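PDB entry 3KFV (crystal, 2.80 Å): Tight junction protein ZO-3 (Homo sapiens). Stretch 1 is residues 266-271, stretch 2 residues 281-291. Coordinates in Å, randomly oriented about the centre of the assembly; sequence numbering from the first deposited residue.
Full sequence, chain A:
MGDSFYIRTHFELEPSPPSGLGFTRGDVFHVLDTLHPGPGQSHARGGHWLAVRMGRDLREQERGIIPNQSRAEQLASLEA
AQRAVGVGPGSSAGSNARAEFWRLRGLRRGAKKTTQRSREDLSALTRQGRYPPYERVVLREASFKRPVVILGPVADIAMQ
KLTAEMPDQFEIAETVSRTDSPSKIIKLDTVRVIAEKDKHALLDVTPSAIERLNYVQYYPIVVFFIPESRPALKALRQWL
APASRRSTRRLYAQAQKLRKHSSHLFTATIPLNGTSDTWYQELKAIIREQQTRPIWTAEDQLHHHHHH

Stretch 1, residues 266-271: FTATIP
Stretch 2 281-291: QELKAIIREQQ

A strand, beginning at A268 and running on past P271, lies against a helix already under way at Q281, nearly antiparallel to it: the N-to-C directions differ by 166°, and the axes approach to 9.5 Å. The antiparallel order shows in the register, with CA of I270 7.6 Å from CA of E282, CA of A268 7.8 Å from CA of I286, and CA of T267 8.6 Å from CA of Q290. The helix is regular, its i to i+4 bonds including I286 N to E282 O at 2.9 Å and Q290 N to I286 O at 3.1 Å, so E282, I286 and Q290 recur on one face, each with its CA-to-CB bond toward the strand.

Extended backbone angles (A268 -161/147, T269 -122/149, I270 -140/125) alternate the side chains: A268 and I270 point toward the helix, T269 away. I270, buried, takes the m rotamer with chi2 t, which extends CD1 to 3.6 Å from CD1 of I286 and 4.3 Å from CB of L283. I286 is likewise m, t. Its CG2 lies 3.9 Å from CB of A268, a methyl that gives an apolar contact without a longer chain.

On the N-terminal side of A268 the contact turns polar. T267 leaves the extended conformation (-102/-11), and Q290, with chi1 m, chi2 t and chi3 near 1°, presents both ends of its amide to this one residue. NE2 of Q290 donates to O of T267 at 2.9 Å with a nearly straight 171° angle, while OE1 of Q290 lies 2.7 Å from OG1 of T267, whose chi1 is p. Glutamine suits this buried site: its NE2 can meet a main-chain carbonyl.

At the other end, E282 has chi1 at -94°, between wells, chi2 155° (t) and chi3 48°; its OE1 lies 4.0 Å from CG2 of I270, a packing contact at the exposed margin, where a carboxylate can remain solvated.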

ATOM      1  N   PHE A 266      -2.971   2.094   5.146  1.00 37.61           N
ATOM      2  CA  PHE A 266      -2.307   1.327   6.198  1.00 35.26           C
ATOM      3  C   PHE A 266      -2.767  -0.121   6.185  1.00 36.36           C
ATOM      4  O   PHE A 266      -3.963  -0.394   6.073  1.00 39.64           O
ATOM      5  CB  PHE A 266      -2.601   1.909   7.586  1.00 34.81           C
ATOM      6  CG  PHE A 266      -2.169   3.334   7.765  1.00 37.00           C
ATOM      7  CD1 PHE A 266      -1.350   3.955   6.830  1.00 37.41           C
ATOM      8  CD2 PHE A 266      -2.554   4.044   8.890  1.00 36.10           C
ATOM      9  CE1 PHE A 266      -0.942   5.269   6.999  1.00 34.62           C
ATOM     10  CE2 PHE A 266      -2.147   5.357   9.067  1.00 41.86           C
ATOM     11  CZ  PHE A 266      -1.336   5.969   8.119  1.00 37.66           C
ATOM     12  N   THR A 267      -1.823  -1.050   6.315  1.00 37.76           N
ATOM     13  CA  THR A 267      -2.186  -2.450   6.526  1.00 36.35           C
ATOM     14  C   THR A 267      -2.024  -2.818   7.993  1.00 32.57           C
ATOM     15  O   THR A 267      -2.470  -3.882   8.415  1.00 35.32           O
ATOM     16  CB  THR A 267      -1.389  -3.432   5.627  1.00 38.77           C
ATOM     17  OG1 THR A 267      -0.066  -3.614   6.149  1.00 37.66           O
ATOM     18  CG2 THR A 267      -1.323  -2.923   4.184  1.00 29.48           C
ATOM     19  N   ALA A 268      -1.391  -1.932   8.761  1.00 30.70           N
ATOM     20  CA  ALA A 268      -1.323  -2.077  10.217  1.00 30.10           C
ATOM     21  C   ALA A 268      -0.966  -0.769  10.908  1.00 33.43           C
ATOM     22  O   ALA A 268      -0.226   0.050  10.370  1.00 32.69           O
ATOM     23  CB  ALA A 268      -0.329  -3.152  10.609  1.00 34.82           C
ATOM     24  N   THR A 269      -1.507  -0.576  12.103  1.00 36.26           N
ATOM     25  CA  THR A 269      -1.089   0.528  12.954  1.00 40.18           C
ATOM     26  C   THR A 269      -0.600  -0.069  14.267  1.00 38.34           C
ATOM     27  O   THR A 269      -1.075  -1.117  14.687  1.00 36.89           O
ATOM     28  CB  THR A 269      -2.232   1.543  13.232  1.00 41.91           C
ATOM     29  OG1 THR A 269      -3.060   1.059  14.298  1.00 49.98           O
ATOM     30  CG2 THR A 269      -3.082   1.773  11.987  1.00 39.41           C
ATOM     31  N   ILE A 270       0.356   0.594  14.903  1.00 40.49           N
ATOM     32  CA  ILE A 270       0.915   0.115  16.160  1.00 43.36           C
ATOM     33  C   ILE A 270       1.140   1.294  17.085  1.00 40.58           C
ATOM     34  O   ILE A 270       1.814   2.251  16.714  1.00 44.66           O
ATOM     35  CB  ILE A 270       2.260  -0.622  15.945  1.00 44.51           C
ATOM     36  CG1 ILE A 270       2.046  -1.913  15.148  1.00 40.44           C
ATOM     37  CG2 ILE A 270       2.933  -0.914  17.280  1.00 39.26           C
ATOM     38  CD1 ILE A 270       3.325  -2.671  14.856  1.00 40.77           C
ATOM     39  N   PRO A 271       0.570   1.231  18.292  1.00 43.74           N
ATOM     40  CA  PRO A 271       0.676   2.314  19.272  1.00 47.67           C
ATOM     41  C   PRO A 271       2.067   2.381  19.888  1.00 49.04           C
ATOM     42  O   PRO A 271       2.547   1.384  20.433  1.00 46.74           O
ATOM     43  CB  PRO A 271      -0.332   1.912  20.358  1.00 43.86           C
ATOM     44  CG  PRO A 271      -1.130   0.789  19.783  1.00 44.24           C
ATOM     45  CD  PRO A 271      -0.238   0.114  18.801  1.00 43.36           C
ATOM     46  N   GLN A 281       8.525  -5.435  18.761  1.00 41.81           N
ATOM     47  CA  GLN A 281       8.126  -6.841  18.777  1.00 41.10           C
ATOM     48  C   GLN A 281       6.895  -7.070  17.898  1.00 44.11           C
ATOM     49  O   GLN A 281       6.920  -7.895  16.977  1.00 44.48           O
ATOM     50  CB  GLN A 281       7.840  -7.305  20.207  1.00 42.89           C
ATOM     51  CG  GLN A 281       9.068  -7.343  21.116  1.00 46.72           C
ATOM     52  CD  GLN A 281      10.093  -8.379  20.685  1.00 47.98           C
ATOM     53  OE1 GLN A 281      11.197  -8.036  20.257  1.00 45.81           O
ATOM     54  NE2 GLN A 281       9.730  -9.651  20.792  1.00 50.91           N
ATOM     55  N   GLU A 282       5.823  -6.337  18.187  1.00 44.48           N
ATOM     56  CA  GLU A 282       4.620  -6.380  17.363  1.00 41.07           C
ATOM     57  C   GLU A 282       4.949  -6.131  15.896  1.00 40.05           C
ATOM     58  O   GLU A 282       4.405  -6.790  15.011  1.00 40.28           O
ATOM     59  CB  GLU A 282       3.578  -5.382  17.873  1.00 40.10           C
ATOM     60  CG  GLU A 282       2.571  -6.015  18.833  1.00 56.72           C
ATOM     61  CD  GLU A 282       1.935  -5.021  19.805  1.00 63.10           C
ATOM     62  OE1 GLU A 282       1.471  -3.940  19.367  1.00 59.91           O
ATOM     63  OE2 GLU A 282       1.883  -5.339  21.016  1.00 62.82           O
ATOM     64  N   LEU A 283       5.853  -5.193  15.637  1.00 40.13           N
ATOM     65  CA  LEU A 283       6.262  -4.925  14.265  1.00 36.24           C
ATOM     66  C   LEU A 283       6.723  -6.211  13.604  1.00 34.07           C
ATOM     67  O   LEU A 283       6.166  -6.624  12.592  1.00 35.72           O
ATOM     68  CB  LEU A 283       7.370  -3.873  14.210  1.00 35.46           C
ATOM     69  CG  LEU A 283       7.981  -3.571  12.835  1.00 36.63           C
ATOM     70  CD1 LEU A 283       6.916  -3.272  11.786  1.00 35.78           C
ATOM     71  CD2 LEU A 283       8.980  -2.426  12.919  1.00 36.28           C
ATOM     72  N   LYS A 284       7.728  -6.851  14.193  1.00 37.98           N
ATOM     73  CA  LYS A 284       8.344  -8.034  13.596  1.00 34.43           C
ATOM     74  C   LYS A 284       7.334  -9.146  13.345  1.00 32.18           C
ATOM     75  O   LYS A 284       7.393  -9.832  12.328  1.00 27.56           O
ATOM     76  CB  LYS A 284       9.499  -8.538  14.463  1.00 35.26           C
ATOM     77  CG  LYS A 284      10.782  -7.739  14.305  1.00 34.81           C
ATOM     78  CD  LYS A 284      11.951  -8.427  14.991  1.00 37.83           C
ATOM     79  CE  LYS A 284      11.782  -8.438  16.500  1.00 37.00           C
ATOM     80  NZ  LYS A 284      12.846  -9.226  17.173  1.00 37.44           N
ATOM     81  N   ALA A 285       6.400  -9.311  14.276  1.00 33.53           N
ATOM     82  CA  ALA A 285       5.361 -10.326  14.150  1.00 29.86           C
ATOM     83  C   ALA A 285       4.406  -9.984  13.001  1.00 36.69           C
ATOM     84  O   ALA A 285       3.969 -10.862  12.252  1.00 38.38           O
ATOM     85  CB  ALA A 285       4.603 -10.463  15.460  1.00 26.03           C
ATOM     86  N   ILE A 286       4.094  -8.700  12.863  1.00 30.75           N
ATOM     87  CA  ILE A 286       3.189  -8.245  11.823  1.00 31.24           C
ATOM     88  C   ILE A 286       3.770  -8.415  10.417  1.00 34.14           C
ATOM     89  O   ILE A 286       3.042  -8.714   9.470  1.00 36.44           O
ATOM     90  CB  ILE A 286       2.762  -6.788  12.063  1.00 32.28           C
ATOM     91  CG1 ILE A 286       1.731  -6.732  13.192  1.00 31.33           C
ATOM     92  CG2 ILE A 286       2.213  -6.163  10.788  1.00 29.39           C
ATOM     93  CD1 ILE A 286       1.333  -5.337  13.589  1.00 32.45           C
ATOM     94  N   ILE A 287       5.077  -8.235  10.272  1.00 31.45           N
ATOM     95  CA  ILE A 287       5.707  -8.426   8.974  1.00 31.07           C
ATOM     96  C   ILE A 287       5.678  -9.900   8.555  1.00 35.50           C
ATOM     97  O   ILE A 287       5.307 -10.230   7.432  1.00 36.37           O
ATOM     98  CB  ILE A 287       7.157  -7.929   8.975  1.00 30.64           C
ATOM     99  CG1 ILE A 287       7.206  -6.429   9.255  1.00 31.89           C
ATOM    100  CG2 ILE A 287       7.832  -8.248   7.652  1.00 28.16           C
ATOM    101  CD1 ILE A 287       8.623  -5.877   9.374  1.00 32.49           C
ATOM    102  N   ARG A 288       6.064 -10.788   9.466  1.00 35.13           N
ATOM    103  CA  ARG A 288       6.083 -12.218   9.170  1.00 38.15           C
ATOM    104  C   ARG A 288       4.685 -12.787   8.949  1.00 37.32           C
ATOM    105  O   ARG A 288       4.520 -13.786   8.253  1.00 39.90           O
ATOM    106  CB  ARG A 288       6.776 -12.998  10.286  1.00 32.52           C
ATOM    107  CG  ARG A 288       8.255 -12.752  10.383  1.00 27.95           C
ATOM    108  CD  ARG A 288       8.876 -13.672  11.415  1.00 37.16           C
ATOM    109  NE  ARG A 288      10.226 -13.249  11.770  1.00 38.95           N
ATOM    110  CZ  ARG A 288      10.540 -12.627  12.901  1.00 43.08           C
ATOM    111  NH1 ARG A 288       9.603 -12.360  13.806  1.00 35.40           N
ATOM    112  NH2 ARG A 288      11.800 -12.280  13.127  1.00 47.87           N
ATOM    113  N   GLU A 289       3.684 -12.163   9.555  1.00 35.41           N
ATOM    114  CA  GLU A 289       2.315 -12.632   9.407  1.00 37.15           C
ATOM    115  C   GLU A 289       1.756 -12.229   8.058  1.00 37.02           C
ATOM    116  O   GLU A 289       1.386 -13.073   7.246  1.00 37.38           O
ATOM    117  CB  GLU A 289       1.436 -12.045  10.500  1.00 36.91           C
ATOM    118  CG  GLU A 289      -0.011 -12.455  10.409  1.00 42.08           C
ATOM    119  CD  GLU A 289      -0.893 -11.591  11.292  1.00 63.86           C
ATOM    120  OE1 GLU A 289      -1.101 -10.399  10.942  1.00 62.30           O
ATOM    121  OE2 GLU A 289      -1.367 -12.098  12.339  1.00 68.24           O
ATOM    122  N   GLN A 290       1.704 -10.924   7.825  1.00 38.94           N
ATOM    123  CA  GLN A 290       1.115 -10.391   6.604  1.00 38.44           C
ATOM    124  C   GLN A 290       1.861 -10.855   5.363  1.00 33.55           C
ATOM    125  O   GLN A 290       1.342 -10.760   4.257  1.00 35.15           O
ATOM    126  CB  GLN A 290       1.011  -8.863   6.670  1.00 32.92           C
ATOM    127  CG  GLN A 290       0.118  -8.394   7.806  1.00 36.25           C
ATOM    128  CD  GLN A 290      -0.373  -6.973   7.631  1.00 41.38           C
ATOM    129  OE1 GLN A 290      -0.063  -6.315   6.638  1.00 44.49           O
ATOM    130  NE2 GLN A 290      -1.146  -6.488   8.599  1.00 37.66           N
ATOM    131  N   GLN A 291       3.064 -11.388   5.552  1.00 34.82           N
ATOM    132  CA  GLN A 291       3.834 -11.954   4.446  1.00 34.18           C
ATOM    133  C   GLN A 291       3.215 -13.254   3.943  1.00 35.04           C
ATOM    134  O   GLN A 291       3.473 -13.681   2.815  1.00 35.63           O
ATOM    135  CB  GLN A 291       5.282 -12.204   4.864  1.00 34.46           C
ATOM    136  CG  GLN A 291       6.055 -13.095   3.909  1.00 28.61           C
ATOM    137  CD  GLN A 291       6.248 -12.449   2.567  1.00 33.29           C
ATOM    138  OE1 GLN A 291       6.456 -11.245   2.483  1.00 36.99           O
ATOM    139  NE2 GLN A 291       6.176 -13.243   1.501  1.00 35.96           N
TER